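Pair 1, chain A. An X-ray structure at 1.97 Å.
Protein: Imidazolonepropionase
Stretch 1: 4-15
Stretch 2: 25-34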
# COMPACT_ATOMS: atom_id res chain seq x y z
N ASN A 4 -0.14 -21.54 26.59
CA ASN A 4 -1.55 -21.23 26.99
C ASN A 4 -2.24 -20.33 25.96
O ASN A 4 -2.45 -19.14 26.20
CB ASN A 4 -1.57 -20.58 28.38
CG ASN A 4 -0.42 -19.60 28.58
OD1 ASN A 4 -0.24 -18.67 27.80
ND2 ASN A 4 0.35 -19.80 29.63
N CYS A 5 -2.60 -20.92 24.82
CA CYS A 5 -3.26 -20.20 23.74
C CYS A 5 -4.32 -21.06 23.04
O CYS A 5 -4.20 -22.28 22.98
CB CYS A 5 -2.22 -19.70 22.74
SG CYS A 5 -0.77 -20.76 22.61
N GLU A 6 -5.35 -20.41 22.51
CA GLU A 6 -6.45 -21.11 21.84
C GLU A 6 -6.14 -21.90 20.58
O GLU A 6 -6.69 -22.99 20.38
CB GLU A 6 -7.60 -20.13 21.54
CG GLU A 6 -7.17 -18.78 20.98
CD GLU A 6 -7.01 -17.74 22.07
OE1 GLU A 6 -6.31 -18.02 23.06
OE2 GLU A 6 -7.56 -16.63 21.93
N ARG A 7 -5.27 -21.37 19.73
CA ARG A 7 -4.95 -22.04 18.48
C ARG A 7 -3.46 -22.25 18.33
O ARG A 7 -2.66 -21.43 18.76
CB ARG A 7 -5.50 -21.21 17.31
CG ARG A 7 -6.83 -20.51 17.64
CD ARG A 7 -7.44 -19.80 16.45
NE ARG A 7 -8.77 -19.27 16.76
CZ ARG A 7 -9.01 -18.26 17.58
NH1 ARG A 7 -8.01 -17.64 18.18
NH2 ARG A 7 -10.25 -17.86 17.81
N VAL A 8 -3.08 -23.37 17.72
CA VAL A 8 -1.66 -23.68 17.52
C VAL A 8 -1.39 -24.33 16.17
O VAL A 8 -2.10 -25.25 15.75
CB VAL A 8 -1.12 -24.62 18.62
CG1 VAL A 8 0.31 -25.05 18.28
CG2 VAL A 8 -1.13 -23.92 19.96
N TRP A 9 -0.37 -23.82 15.49
CA TRP A 9 0.05 -24.34 14.20
C TRP A 9 1.35 -25.09 14.44
O TRP A 9 2.37 -24.48 14.76
CB TRP A 9 0.27 -23.19 13.21
CG TRP A 9 -1.00 -22.68 12.63
CD1 TRP A 9 -1.52 -22.99 11.41
CD2 TRP A 9 -1.95 -21.82 13.27
NE1 TRP A 9 -2.75 -22.39 11.25
CE2 TRP A 9 -3.04 -21.67 12.38
CE3 TRP A 9 -2.00 -21.18 14.51
CZ2 TRP A 9 -4.16 -20.89 12.69
CZ3 TRP A 9 -3.11 -20.40 14.82
CH2 TRP A 9 -4.17 -20.27 13.92
N LEU A 10 1.31 -26.40 14.29
CA LEU A 10 2.50 -27.22 14.51
C LEU A 10 3.32 -27.41 13.24
O LEU A 10 2.80 -27.38 12.13
CB LEU A 10 2.10 -28.59 15.05
CG LEU A 10 1.46 -28.66 16.44
CD1 LEU A 10 0.96 -30.07 16.71
CD2 LEU A 10 2.48 -28.24 17.50
N ASN A 11 4.62 -27.62 13.44
CA ASN A 11 5.56 -27.85 12.36
C ASN A 11 5.53 -26.84 11.22
O ASN A 11 5.34 -27.21 10.07
CB ASN A 11 5.37 -29.26 11.80
CG ASN A 11 5.61 -30.34 12.85
OD1 ASN A 11 6.65 -30.35 13.51
ND2 ASN A 11 4.65 -31.24 13.02
N VAL A 12 5.71 -25.57 11.55
CA VAL A 12 5.76 -24.54 10.53
C VAL A 12 7.22 -24.11 10.38
O VAL A 12 7.94 -24.03 11.38
CB VAL A 12 4.93 -23.29 10.90
CG1 VAL A 12 3.44 -23.62 10.88
CG2 VAL A 12 5.35 -22.76 12.25
N THR A 13 7.65 -23.86 9.15
CA THR A 13 9.01 -23.39 8.89
C THR A 13 8.84 -21.89 8.72
O THR A 13 8.53 -21.40 7.64
CB THR A 13 9.58 -24.00 7.60
OG1 THR A 13 9.54 -25.43 7.69
CG2 THR A 13 11.01 -23.53 7.38
N PRO A 14 9.06 -21.13 9.80
CA PRO A 14 8.92 -19.68 9.83
C PRO A 14 9.96 -18.78 9.17
O PRO A 14 11.15 -18.86 9.47
CB PRO A 14 8.81 -19.39 11.32
CG PRO A 14 9.84 -20.33 11.87
CD PRO A 14 9.55 -21.62 11.10
N ALA A 15 9.48 -17.94 8.26
CA ALA A 15 10.32 -16.94 7.61
C ALA A 15 9.81 -15.74 8.41
O ALA A 15 8.87 -15.08 7.99
CB ALA A 15 9.95 -16.79 6.13
N GLY A 25 15.00 -14.18 7.83
CA GLY A 25 14.81 -14.53 9.22
C GLY A 25 14.20 -15.92 9.33
O GLY A 25 13.37 -16.17 10.20
N LEU A 26 14.60 -16.82 8.43
CA LEU A 26 14.09 -18.19 8.42
C LEU A 26 14.65 -18.97 9.60
O LEU A 26 15.83 -18.84 9.93
CB LEU A 26 14.49 -18.91 7.13
CG LEU A 26 13.58 -18.82 5.90
CD1 LEU A 26 14.31 -19.37 4.69
CD2 LEU A 26 12.29 -19.61 6.15
N LEU A 27 13.81 -19.79 10.22
CA LEU A 27 14.21 -20.60 11.37
C LEU A 27 13.84 -22.06 11.15
O LEU A 27 13.15 -22.40 10.18
CB LEU A 27 13.50 -20.12 12.64
CG LEU A 27 13.52 -18.63 12.98
CD1 LEU A 27 12.61 -18.39 14.17
CD2 LEU A 27 14.93 -18.16 13.30
N GLU A 28 14.31 -22.92 12.05
CA GLU A 28 14.01 -24.35 11.99
C GLU A 28 12.52 -24.47 12.26
O GLU A 28 11.89 -23.51 12.68
CB GLU A 28 14.79 -25.09 13.08
CG GLU A 28 14.45 -24.62 14.50
CD GLU A 28 15.29 -25.30 15.57
OE1 GLU A 28 15.24 -26.53 15.67
OE2 GLU A 28 16.00 -24.58 16.30
N PRO A 29 11.93 -25.65 12.04
CA PRO A 29 10.50 -25.83 12.29
C PRO A 29 10.10 -25.38 13.69
O PRO A 29 10.80 -25.66 14.67
CB PRO A 29 10.31 -27.33 12.08
CG PRO A 29 11.30 -27.64 11.01
CD PRO A 29 12.53 -26.87 11.47
N HIS A 30 8.98 -24.68 13.78
CA HIS A 30 8.47 -24.17 15.05
C HIS A 30 7.00 -24.48 15.23
O HIS A 30 6.35 -25.04 14.36
CB HIS A 30 8.63 -22.65 15.14
CG HIS A 30 9.98 -22.19 15.61
ND1 HIS A 30 11.15 -22.54 14.98
CD2 HIS A 30 10.33 -21.39 16.65
CE1 HIS A 30 12.17 -21.97 15.61
NE2 HIS A 30 11.69 -21.27 16.62
N ALA A 31 6.48 -24.07 16.39
CA ALA A 31 5.08 -24.22 16.73
C ALA A 31 4.63 -22.78 16.95
O ALA A 31 5.27 -22.04 17.70
CB ALA A 31 4.92 -25.03 18.01
N LEU A 32 3.55 -22.37 16.30
CA LEU A 32 3.06 -21.01 16.45
C LEU A 32 1.69 -21.02 17.12
O LEU A 32 0.74 -21.58 16.59
CB LEU A 32 2.98 -20.32 15.08
CG LEU A 32 2.71 -18.81 15.05
CD1 LEU A 32 2.90 -18.29 13.64
CD2 LEU A 32 1.30 -18.52 15.55
N GLY A 33 1.61 -20.40 18.30
CA GLY A 33 0.36 -20.34 19.03
C GLY A 33 -0.17 -18.93 19.10
O GLY A 33 0.60 -17.97 19.22
N VAL A 34 -1.48 -18.77 19.01
CA VAL A 34 -2.05 -17.44 19.06
C VAL A 34 -2.99 -17.27 20.25
O VAL A 34 -3.63 -18.22 20.70
CB VAL A 34 -2.82 -17.11 17.75
CG1 VAL A 34 -1.92 -17.34 16.55
CG2 VAL A 34 -4.08 -17.94 17.65

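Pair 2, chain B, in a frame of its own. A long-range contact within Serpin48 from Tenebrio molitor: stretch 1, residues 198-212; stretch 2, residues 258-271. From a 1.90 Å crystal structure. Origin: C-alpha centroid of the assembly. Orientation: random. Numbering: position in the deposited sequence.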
# COMPACT_ATOMS: atom_id res chain seq x y z
N GLN B 198 -0.95 20.04 19.85
CA GLN B 198 -0.56 21.05 18.88
C GLN B 198 0.43 20.45 17.88
O GLN B 198 1.51 20.01 18.26
CB GLN B 198 0.07 22.24 19.59
CG GLN B 198 -0.86 22.92 20.56
CD GLN B 198 -1.64 24.04 19.91
OE1 GLN B 198 -2.70 23.82 19.35
NE2 GLN B 198 -1.11 25.26 20.01
N VAL B 199 0.05 20.41 16.61
CA VAL B 199 0.93 19.85 15.60
C VAL B 199 0.96 20.76 14.39
O VAL B 199 0.08 21.57 14.20
CB VAL B 199 0.49 18.43 15.19
CG1 VAL B 199 0.40 17.53 16.41
CG2 VAL B 199 -0.85 18.48 14.45
N ASP B 200 1.99 20.60 13.57
CA ASP B 200 2.15 21.39 12.36
C ASP B 200 1.00 21.13 11.40
O ASP B 200 0.72 19.97 11.06
CB ASP B 200 3.48 21.05 11.71
CG ASP B 200 4.66 21.31 12.64
OD1 ASP B 200 4.71 22.42 13.21
OD2 ASP B 200 5.51 20.41 12.82
N THR B 201 0.33 22.20 10.98
CA THR B 201 -0.84 22.09 10.14
C THR B 201 -0.72 23.05 8.96
O THR B 201 -0.29 24.19 9.12
CB THR B 201 -2.13 22.34 10.96
OG1 THR B 201 -2.24 21.34 11.98
CG2 THR B 201 -3.36 22.31 10.08
N MET B 202 -1.08 22.57 7.77
CA MET B 202 -0.96 23.34 6.54
C MET B 202 -2.33 23.84 6.11
O MET B 202 -3.34 23.19 6.37
CB MET B 202 -0.38 22.46 5.42
CG MET B 202 0.77 21.56 5.83
SD MET B 202 1.37 20.59 4.41
CE MET B 202 -0.07 19.57 4.09
N TYR B 203 -2.37 24.97 5.42
CA TYR B 203 -3.63 25.62 5.08
C TYR B 203 -3.73 26.03 3.62
O TYR B 203 -2.84 26.67 3.08
CB TYR B 203 -3.88 26.84 6.01
CG TYR B 203 -4.09 26.44 7.45
CD1 TYR B 203 -5.38 26.27 7.96
CD2 TYR B 203 -3.01 26.22 8.30
CE1 TYR B 203 -5.58 25.90 9.27
CE2 TYR B 203 -3.21 25.84 9.61
CZ TYR B 203 -4.49 25.68 10.08
OH TYR B 203 -4.69 25.28 11.38
N LEU B 204 -4.84 25.66 2.99
CA LEU B 204 -5.12 26.05 1.61
C LEU B 204 -6.57 26.50 1.49
O LEU B 204 -7.48 25.73 1.78
CB LEU B 204 -4.87 24.88 0.66
CG LEU B 204 -3.98 25.09 -0.56
CD1 LEU B 204 -3.98 23.83 -1.45
CD2 LEU B 204 -4.40 26.31 -1.35
N ASP B 205 -6.77 27.75 1.05
CA ASP B 205 -8.10 28.35 1.01
C ASP B 205 -8.67 28.55 -0.39
O ASP B 205 -7.94 28.64 -1.38
CB ASP B 205 -8.10 29.70 1.72
CG ASP B 205 -7.66 29.61 3.16
OD1 ASP B 205 -7.96 28.59 3.81
OD2 ASP B 205 -7.02 30.58 3.64
N GLU B 206 -10.00 28.63 -0.45
CA GLU B 206 -10.71 28.99 -1.67
C GLU B 206 -10.25 28.20 -2.90
O GLU B 206 -10.09 28.78 -3.98
CB GLU B 206 -10.58 30.49 -1.93
CG GLU B 206 -11.16 31.37 -0.83
CD GLU B 206 -10.41 32.70 -0.67
OE1 GLU B 206 -10.01 33.03 0.47
OE2 GLU B 206 -10.22 33.42 -1.68
N GLN B 207 -10.04 26.90 -2.74
CA GLN B 207 -9.70 26.03 -3.87
C GLN B 207 -10.91 25.18 -4.22
O GLN B 207 -11.73 24.87 -3.36
CB GLN B 207 -8.53 25.12 -3.52
CG GLN B 207 -7.26 25.84 -3.08
CD GLN B 207 -6.56 26.54 -4.22
OE1 GLN B 207 -5.74 27.43 -4.01
NE2 GLN B 207 -6.87 26.13 -5.45
N TYR B 208 -11.01 24.80 -5.49
CA TYR B 208 -12.06 23.88 -5.92
C TYR B 208 -11.51 22.45 -5.98
O TYR B 208 -10.71 22.12 -6.85
CB TYR B 208 -12.65 24.29 -7.27
CG TYR B 208 -13.76 25.32 -7.16
CD1 TYR B 208 -15.07 24.95 -6.88
CD2 TYR B 208 -13.48 26.68 -7.31
CE1 TYR B 208 -16.08 25.90 -6.77
CE2 TYR B 208 -14.48 27.64 -7.19
CZ TYR B 208 -15.78 27.24 -6.92
OH TYR B 208 -16.79 28.18 -6.81
N PHE B 209 -11.96 21.63 -5.04
CA PHE B 209 -11.51 20.24 -4.95
C PHE B 209 -12.71 19.34 -4.93
O PHE B 209 -13.77 19.73 -4.45
CB PHE B 209 -10.70 20.03 -3.66
CG PHE B 209 -9.36 20.70 -3.66
CD1 PHE B 209 -8.89 21.33 -2.51
CD2 PHE B 209 -8.56 20.70 -4.80
CE1 PHE B 209 -7.64 21.95 -2.50
CE2 PHE B 209 -7.32 21.31 -4.80
CZ PHE B 209 -6.86 21.94 -3.65
N ASN B 210 -12.54 18.11 -5.42
CA ASN B 210 -13.58 17.12 -5.31
C ASN B 210 -13.97 16.89 -3.86
O ASN B 210 -13.11 16.67 -3.00
CB ASN B 210 -13.16 15.82 -6.00
CG ASN B 210 -13.29 15.90 -7.50
OD1 ASN B 210 -14.34 16.28 -8.02
ND2 ASN B 210 -12.23 15.58 -8.22
N TYR B 211 -15.26 16.94 -3.61
CA TYR B 211 -15.78 16.99 -2.26
C TYR B 211 -17.07 16.20 -2.21
O TYR B 211 -17.81 16.16 -3.19
CB TYR B 211 -16.03 18.46 -1.88
CG TYR B 211 -16.70 18.68 -0.55
CD1 TYR B 211 -15.94 18.97 0.58
CD2 TYR B 211 -18.08 18.60 -0.41
CE1 TYR B 211 -16.55 19.19 1.81
CE2 TYR B 211 -18.69 18.81 0.82
CZ TYR B 211 -17.92 19.11 1.92
OH TYR B 211 -18.52 19.31 3.15
N TYR B 212 -17.34 15.57 -1.07
CA TYR B 212 -18.56 14.79 -0.94
C TYR B 212 -19.00 14.65 0.51
O TYR B 212 -18.18 14.43 1.39
CB TYR B 212 -18.39 13.41 -1.57
CG TYR B 212 -19.68 12.64 -1.70
CD1 TYR B 212 -19.96 11.55 -0.88
CD2 TYR B 212 -20.64 13.02 -2.63
CE1 TYR B 212 -21.15 10.86 -0.99
CE2 TYR B 212 -21.83 12.33 -2.76
CZ TYR B 212 -22.08 11.26 -1.93
OH TYR B 212 -23.27 10.57 -2.06
N ASN B 258 -19.84 9.98 -5.88
CA ASN B 258 -20.11 11.04 -6.84
C ASN B 258 -19.49 12.36 -6.41
O ASN B 258 -20.20 13.32 -6.08
CB ASN B 258 -21.62 11.23 -7.02
CG ASN B 258 -22.33 9.94 -7.40
OD1 ASN B 258 -22.67 9.72 -8.56
ND2 ASN B 258 -22.55 9.07 -6.41
N LEU B 259 -18.17 12.42 -6.40
CA LEU B 259 -17.46 13.60 -5.94
C LEU B 259 -17.53 14.73 -6.97
O LEU B 259 -17.27 14.51 -8.15
CB LEU B 259 -16.00 13.26 -5.62
CG LEU B 259 -15.80 12.01 -4.75
CD1 LEU B 259 -14.44 11.38 -5.02
CD2 LEU B 259 -15.96 12.33 -3.28
N THR B 260 -17.89 15.92 -6.52
CA THR B 260 -17.94 17.08 -7.40
C THR B 260 -17.06 18.19 -6.85
O THR B 260 -16.82 18.26 -5.65
CB THR B 260 -19.38 17.61 -7.55
OG1 THR B 260 -19.95 17.81 -6.24
CG2 THR B 260 -20.23 16.62 -8.32
N LYS B 261 -16.59 19.06 -7.74
CA LYS B 261 -15.72 20.15 -7.32
C LYS B 261 -16.49 21.24 -6.58
O LYS B 261 -17.33 21.94 -7.15
CB LYS B 261 -15.00 20.74 -8.53
CG LYS B 261 -14.06 19.76 -9.21
CD LYS B 261 -12.77 20.45 -9.64
CE LYS B 261 -11.74 19.45 -10.13
NZ LYS B 261 -10.47 20.12 -10.54
N GLN B 262 -16.20 21.39 -5.29
CA GLN B 262 -16.81 22.46 -4.51
C GLN B 262 -15.74 23.36 -3.93
O GLN B 262 -14.61 22.93 -3.69
CB GLN B 262 -17.68 21.89 -3.39
CG GLN B 262 -18.81 20.99 -3.88
CD GLN B 262 -20.05 21.06 -3.00
OE1 GLN B 262 -20.60 22.14 -2.78
NE2 GLN B 262 -20.48 19.92 -2.49
N LEU B 263 -16.09 24.62 -3.71
CA LEU B 263 -15.17 25.58 -3.14
C LEU B 263 -14.95 25.25 -1.67
O LEU B 263 -15.90 25.12 -0.91
CB LEU B 263 -15.75 26.99 -3.26
CG LEU B 263 -14.81 28.08 -2.79
CD1 LEU B 263 -13.56 28.09 -3.66
CD2 LEU B 263 -15.52 29.43 -2.84
N VAL B 264 -13.70 25.12 -1.27
CA VAL B 264 -13.42 24.57 0.04
C VAL B 264 -12.15 25.15 0.61
O VAL B 264 -11.26 25.55 -0.13
CB VAL B 264 -13.31 23.00 -0.04
CG1 VAL B 264 -12.26 22.59 -1.05
CG2 VAL B 264 -13.04 22.40 1.32
N ASN B 265 -12.09 25.21 1.94
CA ASN B 265 -10.85 25.51 2.63
C ASN B 265 -10.36 24.23 3.29
O ASN B 265 -11.16 23.46 3.81
CB ASN B 265 -11.05 26.58 3.70
CG ASN B 265 -11.27 27.97 3.12
OD1 ASN B 265 -10.91 28.25 1.98
ND2 ASN B 265 -11.87 28.85 3.91
N VAL B 266 -9.06 24.00 3.26
CA VAL B 266 -8.53 22.76 3.81
C VAL B 266 -7.47 23.00 4.87
O VAL B 266 -6.55 23.79 4.69
CB VAL B 266 -7.93 21.86 2.72
CG1 VAL B 266 -8.89 21.75 1.53
CG2 VAL B 266 -6.60 22.41 2.27
N ALA B 267 -7.61 22.29 5.99
CA ALA B 267 -6.59 22.30 7.02
C ALA B 267 -6.09 20.88 7.20
O ALA B 267 -6.81 20.04 7.75
CB ALA B 267 -7.15 22.82 8.34
N LEU B 268 -4.87 20.63 6.74
CA LEU B 268 -4.31 19.28 6.75
C LEU B 268 -3.00 19.29 7.48
O LEU B 268 -2.08 19.98 7.07
CB LEU B 268 -4.06 18.80 5.32
CG LEU B 268 -3.53 17.37 5.18
CD1 LEU B 268 -4.65 16.39 5.48
CD2 LEU B 268 -2.97 17.16 3.79
N PRO B 269 -2.91 18.52 8.57
CA PRO B 269 -1.65 18.36 9.30
C PRO B 269 -0.60 17.74 8.39
O PRO B 269 -0.93 16.93 7.51
CB PRO B 269 -2.00 17.35 10.40
CG PRO B 269 -3.49 17.34 10.48
CD PRO B 269 -3.99 17.67 9.11
N LYS B 270 0.66 18.08 8.61
CA LYS B 270 1.68 17.26 7.98
C LYS B 270 1.81 15.95 8.76
O LYS B 270 1.56 15.89 9.96
CB LYS B 270 3.01 18.00 7.84
CG LYS B 270 3.59 18.55 9.13
CD LYS B 270 4.83 19.37 8.81
CE LYS B 270 4.55 20.33 7.68
NZ LYS B 270 5.83 20.78 7.05
N PHE B 271 2.15 14.87 8.06
CA PHE B 271 2.27 13.60 8.74
C PHE B 271 3.24 12.66 8.05
O PHE B 271 3.43 12.71 6.83
CB PHE B 271 0.90 12.93 8.97
CG PHE B 271 0.14 12.60 7.70
CD1 PHE B 271 -0.73 13.52 7.14
CD2 PHE B 271 0.26 11.35 7.10
CE1 PHE B 271 -1.46 13.22 5.99
CE2 PHE B 271 -0.47 11.04 5.95
CZ PHE B 271 -1.32 11.98 5.39
O HOH W 1 -15.61 15.61 -10.13
O HOH W 2 -21.99 8.63 -3.64

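What backbone arrangement do the two pairs share? Each is an antiparallel pairing in which one stretch turns a corner at a beta bulge while the other pairs with it on both sides of the bulge, and 14 central residues superpose with an RMSD of 0.9 Å. The corner falls at Asn11(A) in pair 1 and at the matching Glu206(B) in pair 2. Both residues have positive phi and psi (51/57° and 48/43°), and across this corner the register shifts by one. On the near side Trp9(A) pairs with Leu32(A) as Leu204(B) does with Val266(B); beyond it, Val12(A) pairs with His30(A) as Gln207(B) does with Val264(B).

How do the hydrogen bonds carry the chain across the bulge? In pair 1, Trp9(A) N donates to Leu32(A) O at 2.7 Å and Leu32(A) N returns to Trp9(A) O at 2.9 Å; past the corner, His30(A) N reaches Val12(A) O at 2.7 Å. Pair 2 repeats the scheme, with Val266(B) N to Leu204(B) O at 2.8 Å and Val264(B) N to Gln207(B) O at 2.9 Å. The corner amides are treated differently. Asn11(A) N lies 3.2 Å from His30(A) O, at too poor an angle to bond, whereas Glu206(B) N donates to the side chain, Asn265(B) OD1, at 2.6 Å. Ala31(A), which matches Asn265(B), has only a methyl group there; it packs its CB 4.1 Å from Leu10(A) CD2.

How is the space beside the paired strands filled before the corner? Pair 1 sets a large ring on the bent strand: Trp9(A) CZ3 approaches Val34(A) CG1 to 3.7 Å. At the matching position the smaller Leu204(B) packs close in, its CB 3.4 Å from Val266(B) CG2. Across the sheet the balance is reversed. Gly33(A) leaves room for Cys5(A), whose SG sits 3.8 Å from Gly33(A) CA, a place where a CB would clash, while its counterpart Ala267(B) carries a methyl group that meets Tyr203(B) CE1 at 3.6 Å.

What takes over beyond the corner? Pro14(A) and Phe209(B) match to 0.3 Å in CA position and both make apolar contacts, with side chains of different shape. The compact proline ring packs its CG 3.7 Å from Leu27(A) CB and 4.0 Å from His30(A) ND1, whereas the phenylalanine reaches back toward the other stretch, with CD1 3.9 Å from Val264(B) CG1, at the position matching His30(A), and extends as far as Val266(B) CG1, 4.1 Å from the same CD1. One position earlier, Tyr208(B) receives Leu263(B) CB over its ring face, 4.0 Å from the centroid; the matching Thr13(A) instead brings CG2 to 3.7 Å from Leu27(A) O.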